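Local coordinates for 5-oxoprolinase subunit A (Thermus thermophilus, PDB 2DFA), which probably cleaves 5-oxoproline to L-glutamate at the cost of ATP hydrolysis, as one subunit of a complex with PxpB and PxpC, at residues Val142-Thr147 with Ser173-Pro178; Ala164-Ala169 with Asp218-His223. One frame throughout, in Å; residues are numbered along the deposited sequence.

Contact 1: residues Val142-Thr147 with Ser173-Pro178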
loop_
_atom_site.group_PDB
_atom_site.type_symbol
_atom_site.label_atom_id
_atom_site.label_comp_id
_atom_site.label_asym_id
_atom_site.label_seq_id
_atom_site.Cartn_x
_atom_site.Cartn_y
_atom_site.Cartn_z
ATOM N N VAL A 142 20.233 -19.321 1.722
ATOM C CA VAL A 142 20.421 -19.606 3.140
ATOM C C VAL A 142 19.193 -20.377 3.613
ATOM O O VAL A 142 18.059 -19.938 3.407
ATOM C CB VAL A 142 20.564 -18.294 3.952
ATOM C CG1 VAL A 142 20.649 -18.593 5.446
ATOM C CG2 VAL A 142 21.802 -17.550 3.491
ATOM N N VAL A 143 19.418 -21.524 4.244
ATOM C CA VAL A 143 18.309 -22.349 4.704
ATOM C C VAL A 143 18.505 -22.902 6.106
ATOM O O VAL A 143 19.593 -22.826 6.679
ATOM C CB VAL A 143 18.090 -23.560 3.769
ATOM C CG1 VAL A 143 18.100 -23.119 2.320
ATOM C CG2 VAL A 143 19.171 -24.603 4.011
ATOM N N LEU A 144 17.427 -23.455 6.653
ATOM C CA LEU A 144 17.464 -24.081 7.968
ATOM C C LEU A 144 17.749 -25.548 7.690
ATOM O O LEU A 144 17.006 -26.203 6.960
ATOM C CB LEU A 144 16.117 -23.948 8.681
ATOM C CG LEU A 144 16.062 -22.962 9.849
ATOM C CD1 LEU A 144 14.701 -23.055 10.528
ATOM C CD2 LEU A 144 17.166 -23.287 10.844
ATOM N N PRO A 145 18.837 -26.080 8.261
ATOM C CA PRO A 145 19.185 -27.487 8.040
ATOM C C PRO A 145 18.126 -28.472 8.533
ATOM O O PRO A 145 17.463 -28.235 9.546
ATOM C CB PRO A 145 20.517 -27.630 8.779
ATOM C CG PRO A 145 20.379 -26.637 9.901
ATOM C CD PRO A 145 19.776 -25.444 9.202
ATOM N N GLY A 146 17.966 -29.567 7.794
ATOM C CA GLY A 146 17.005 -30.593 8.161
ATOM C C GLY A 146 15.553 -30.305 7.825
ATOM O O GLY A 146 14.657 -30.985 8.322
ATOM N N THR A 147 15.311 -29.308 6.980
ATOM C CA THR A 147 13.946 -28.948 6.604
ATOM C C THR A 147 13.640 -29.278 5.143
ATOM O O THR A 147 14.548 -29.523 4.350
ATOM C CB THR A 147 13.695 -27.433 6.814
ATOM O OG1 THR A 147 14.541 -26.683 5.935
ATOM C CG2 THR A 147 14.003 -27.034 8.248
ATOM N N SER A 173 15.748 -33.126 18.657
ATOM C CA SER A 173 15.362 -33.428 17.282
ATOM C C SER A 173 16.274 -32.726 16.278
ATOM O O SER A 173 16.368 -33.136 15.123
ATOM C CB SER A 173 13.916 -32.997 17.036
ATOM O OG SER A 173 13.779 -31.596 17.192
ATOM N N GLY A 174 16.944 -31.666 16.718
ATOM C CA GLY A 174 17.834 -30.941 15.828
ATOM C C GLY A 174 17.187 -29.690 15.265
ATOM O O GLY A 174 17.819 -28.923 14.534
ATOM N N GLN A 175 15.920 -29.485 15.604
ATOM C CA GLN A 175 15.186 -28.320 15.138
ATOM C C GLN A 175 15.092 -27.303 16.273
ATOM O O GLN A 175 15.367 -27.625 17.430
ATOM C CB GLN A 175 13.785 -28.730 14.676
ATOM C CG GLN A 175 13.277 -27.934 13.482
ATOM C CD GLN A 175 14.179 -28.074 12.267
ATOM O OE1 GLN A 175 14.693 -27.084 11.742
ATOM N NE2 GLN A 175 14.370 -29.307 11.811
ATOM N N LEU A 176 14.705 -26.078 15.937
ATOM C CA LEU A 176 14.592 -25.012 16.925
ATOM C C LEU A 176 13.438 -25.220 17.891
ATOM O O LEU A 176 12.377 -25.714 17.509
ATOM C CB LEU A 176 14.432 -23.664 16.221
ATOM C CG LEU A 176 15.624 -23.240 15.358
ATOM C CD1 LEU A 176 15.273 -21.997 14.560
ATOM C CD2 LEU A 176 16.830 -22.989 16.251
ATOM N N ALA A 177 13.656 -24.843 19.148
ATOM C CA ALA A 177 12.587 -24.938 20.125
ATOM C C ALA A 177 11.509 -23.885 19.861
ATOM O O ALA A 177 11.781 -22.759 19.462
ATOM C CB ALA A 177 13.207 -24.720 21.501
ATOM N N PRO A 178 10.242 -24.312 20.034
ATOM C CA PRO A 178 9.096 -23.410 19.949
ATOM C C PRO A 178 9.306 -22.075 20.688
ATOM O O PRO A 178 9.817 -22.005 21.797
ATOM C CB PRO A 178 7.880 -24.145 20.506
ATOM C CG PRO A 178 8.209 -25.547 19.993
ATOM C CD PRO A 178 9.783 -25.670 20.272
#

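Contact 2: residues Ala164-Ala169 with Asp218-His223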
loop_
_atom_site.group_PDB
_atom_site.type_symbol
_atom_site.label_atom_id
_atom_site.label_comp_id
_atom_site.label_asym_id
_atom_site.label_seq_id
_atom_site.Cartn_x
_atom_site.Cartn_y
_atom_site.Cartn_z
ATOM N N ALA A 164 22.595 -21.278 11.505
ATOM C CA ALA A 164 22.441 -21.708 12.891
ATOM C C ALA A 164 22.089 -20.467 13.698
ATOM O O ALA A 164 22.439 -19.347 13.311
ATOM C CB ALA A 164 23.743 -22.335 13.407
ATOM N N PHE A 165 21.407 -20.663 14.822
ATOM C CA PHE A 165 20.984 -19.544 15.653
ATOM C C PHE A 165 21.500 -19.608 17.082
ATOM O O PHE A 165 20.905 -20.262 17.934
ATOM C CB PHE A 165 19.455 -19.468 15.677
ATOM C CG PHE A 165 18.830 -19.438 14.312
ATOM C CD1 PHE A 165 18.756 -20.594 13.542
ATOM C CD2 PHE A 165 18.336 -18.248 13.786
ATOM C CE1 PHE A 165 18.197 -20.565 12.266
ATOM C CE2 PHE A 165 17.777 -18.209 12.513
ATOM C CZ PHE A 165 17.707 -19.372 11.751
ATOM N N PRO A 166 22.609 -18.910 17.368
ATOM C CA PRO A 166 23.165 -18.919 18.723
ATOM C C PRO A 166 22.216 -18.342 19.777
ATOM O O PRO A 166 22.382 -18.597 20.970
ATOM C CB PRO A 166 24.452 -18.106 18.576
ATOM C CG PRO A 166 24.154 -17.188 17.425
ATOM C CD PRO A 166 23.440 -18.100 16.460
ATOM N N GLU A 167 21.214 -17.585 19.340
ATOM C CA GLU A 167 20.261 -16.982 20.271
ATOM C C GLU A 167 18.997 -17.801 20.499
ATOM O O GLU A 167 18.146 -17.420 21.305
ATOM C CB GLU A 167 19.857 -15.591 19.787
ATOM C CG GLU A 167 21.001 -14.604 19.673
ATOM C CD GLU A 167 20.526 -13.238 19.210
ATOM O OE1 GLU A 167 19.866 -12.535 20.005
ATOM O OE2 GLU A 167 20.804 -12.874 18.049
ATOM N N ARG A 168 18.862 -18.917 19.791
ATOM C CA ARG A 168 17.679 -19.759 19.931
ATOM C C ARG A 168 18.033 -21.126 20.492
ATOM O O ARG A 168 19.072 -21.690 20.152
ATOM C CB ARG A 168 16.989 -19.930 18.574
ATOM C CG ARG A 168 16.409 -18.642 18.013
ATOM C CD ARG A 168 15.273 -18.131 18.893
ATOM N NE ARG A 168 14.157 -19.074 18.939
ATOM C CZ ARG A 168 13.391 -19.374 17.894
ATOM N NH1 ARG A 168 13.614 -18.803 16.717
ATOM N NH2 ARG A 168 12.406 -20.252 18.023
ATOM N N ALA A 169 17.166 -21.655 21.351
ATOM C CA ALA A 169 17.399 -22.966 21.941
ATOM C C ALA A 169 17.051 -24.043 20.923
ATOM O O ALA A 169 16.167 -23.858 20.080
ATOM C CB ALA A 169 16.553 -23.141 23.197
ATOM N N ASP A 218 27.273 -22.603 8.686
ATOM C CA ASP A 218 28.012 -21.912 7.636
ATOM C C ASP A 218 27.860 -20.437 7.983
ATOM O O ASP A 218 28.757 -19.623 7.755
ATOM C CB ASP A 218 27.410 -22.190 6.254
ATOM C CG ASP A 218 27.583 -23.635 5.819
ATOM O OD1 ASP A 218 28.638 -24.229 6.134
ATOM O OD2 ASP A 218 26.676 -24.173 5.147
ATOM N N THR A 219 26.710 -20.104 8.560
ATOM C CA THR A 219 26.430 -18.736 8.962
ATOM C C THR A 219 25.638 -18.732 10.267
ATOM O O THR A 219 24.851 -19.640 10.529
ATOM C CB THR A 219 25.634 -17.975 7.861
ATOM O OG1 THR A 219 25.438 -16.614 8.264
ATOM C CG2 THR A 219 24.282 -18.632 7.628
ATOM N N LEU A 220 25.869 -17.713 11.085
ATOM C CA LEU A 220 25.185 -17.560 12.363
ATOM C C LEU A 220 24.268 -16.342 12.296
ATOM O O LEU A 220 24.725 -15.233 12.020
ATOM C CB LEU A 220 26.202 -17.355 13.487
ATOM C CG LEU A 220 27.197 -18.488 13.764
ATOM C CD1 LEU A 220 28.201 -18.034 14.819
ATOM C CD2 LEU A 220 26.450 -19.725 14.230
ATOM N N CYS A 221 22.980 -16.545 12.562
ATOM C CA CYS A 221 22.019 -15.446 12.522
ATOM C C CYS A 221 21.946 -14.678 13.833
ATOM O O CYS A 221 21.903 -15.271 14.909
ATOM C CB CYS A 221 20.623 -15.966 12.176
ATOM S SG CYS A 221 19.334 -14.681 12.186
ATOM N N ILE A 222 21.928 -13.353 13.729
ATOM C CA ILE A 222 21.839 -12.481 14.894
ATOM C C ILE A 222 20.565 -11.645 14.793
ATOM O O ILE A 222 20.266 -11.091 13.735
ATOM C CB ILE A 222 23.038 -11.518 14.973
ATOM C CG1 ILE A 222 24.348 -12.308 14.946
ATOM C CG2 ILE A 222 22.940 -10.671 16.234
ATOM C CD1 ILE A 222 24.447 -13.384 16.013
ATOM N N HIS A 223 19.819 -11.560 15.892
ATOM C CA HIS A 223 18.579 -10.787 15.926
ATOM C C HIS A 223 18.767 -9.384 15.358
ATOM O O HIS A 223 17.959 -8.913 14.556
ATOM C CB HIS A 223 18.059 -10.691 17.363
ATOM C CG HIS A 223 16.992 -11.690 17.690
ATOM N ND1 HIS A 223 17.130 -13.038 17.437
ATOM C CD2 HIS A 223 15.771 -11.535 18.252
ATOM C CE1 HIS A 223 16.038 -13.671 17.830
ATOM N NE2 HIS A 223 15.198 -12.781 18.328
HETATM O O HOH W 1 20.514 -16.410 16.806
#

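Contact 1: residues Val142-Thr147 with Ser173-Pro178
Gly-146 and Gln-175 have the nearest CA atoms of the two segments, 7.6 Å apart, and no hydrogen bond joins the segments. On one side, strand 141-143 gives way to a type II beta turn from Leu-144 to Thr-147, with Gly-146 at a positive phi of 79°; on the other, 173-178 is irregular loop. The gap is spanned mainly by Gln-175, whose chain bends at chi2 (59°), setting CD toward the turn. Its OE1 lies 3.6 Å from Thr-147 CG2, the two side chains crossing at about a right angle, and 4.2 Å from Leu-144 CD1. In the parallel sheet of this LamB/YcsF family protein, this turn connects the strand to helix 148-155, with Thr-147 as N-cap: its OG1 donates to Leu-144 O at 2.7 Å, in the carbonyl plane, and accepts from Glu-150 N, with a weaker bond from Tyr-149 N. These bonds hold the hydroxyl, while CG2, anti to the carbonyl carbon, meets the glutamine. Beside this polar group, Leu-144 CD1 touches Leu-176 CD1 at 4.2 Å, a small apolar contact within a modest interface of 180 Å². Tyr-115 and Cys-119 of helix 112-120 also pack on Leu-144.

Contact 2: residues Ala164-Ala169 with Asp218-His223
A parallel beta bridge between Ala-164 and Leu-220 joins the end of strand 160-164 to strand 219-222 in the parallel sheet of this LamB/YcsF protein. Two backbone hydrogen bonds establish the register: Ala-164 N to Thr-219 O, and Cys-221 N to Ala-164 O, each 3.0 Å. On the face carrying both bridge side chains, Leu-220 CD2 lies 3.8 Å from Ala-164 CB and also reaches Pro-166 CD. Cys-221 meets the ring of Phe-165 obliquely, its CB 3.6 Å from CD2, with SG 4.9 Å from the ring centroid and 63° off the normal. Beyond the bridge comes a type I turn from Phe-165 to Arg-168, within which the Glu-167 side chain points toward 218-223. Chi2 of -179° sets CD anti to CA, extending the chain; its OE2 accepts from His-223 N at 2.7 Å, the N-H pointing almost straight at the syn side of the oxygen, 22° out of the carboxylate plane. One water links the backbones of Glu-167 and Cys-221, accepting from Glu-167 N and donating to Cys-221 O at 2.6 Å. Ala-196 and Met-199 of helix 189-201 cover Leu-220, whereas Thr-219 OG1 bonds Asp-4 and Asn-6 of strand 2-9 next door.

In the fold
Contacts 1 and 2 have centres about 11 Å apart and touch directly, and the segments interleave in sequence. The loop after strand 160-164 supplies a segment to each: Ala-177 N lies 2.9 Å from Ala-169 O and Ala-177 O 3.0 Å from Arg-168 NH2, both probable hydrogen bonds, while Leu-176 CD2 packs on Arg-168 CB at 3.8 Å. Leu-144 CD2 packs against Phe-165 CE1 at a modelled 3.2 Å, tight for two carbons and best read as approximate; Phe-165 thus adjoins both Leu-144 and Cys-221. The Cys-221 side chain is also close to, though not in contact with, Asp-8, His-62 and His-111, whose polar atoms converge as could suit a metal, a role not established.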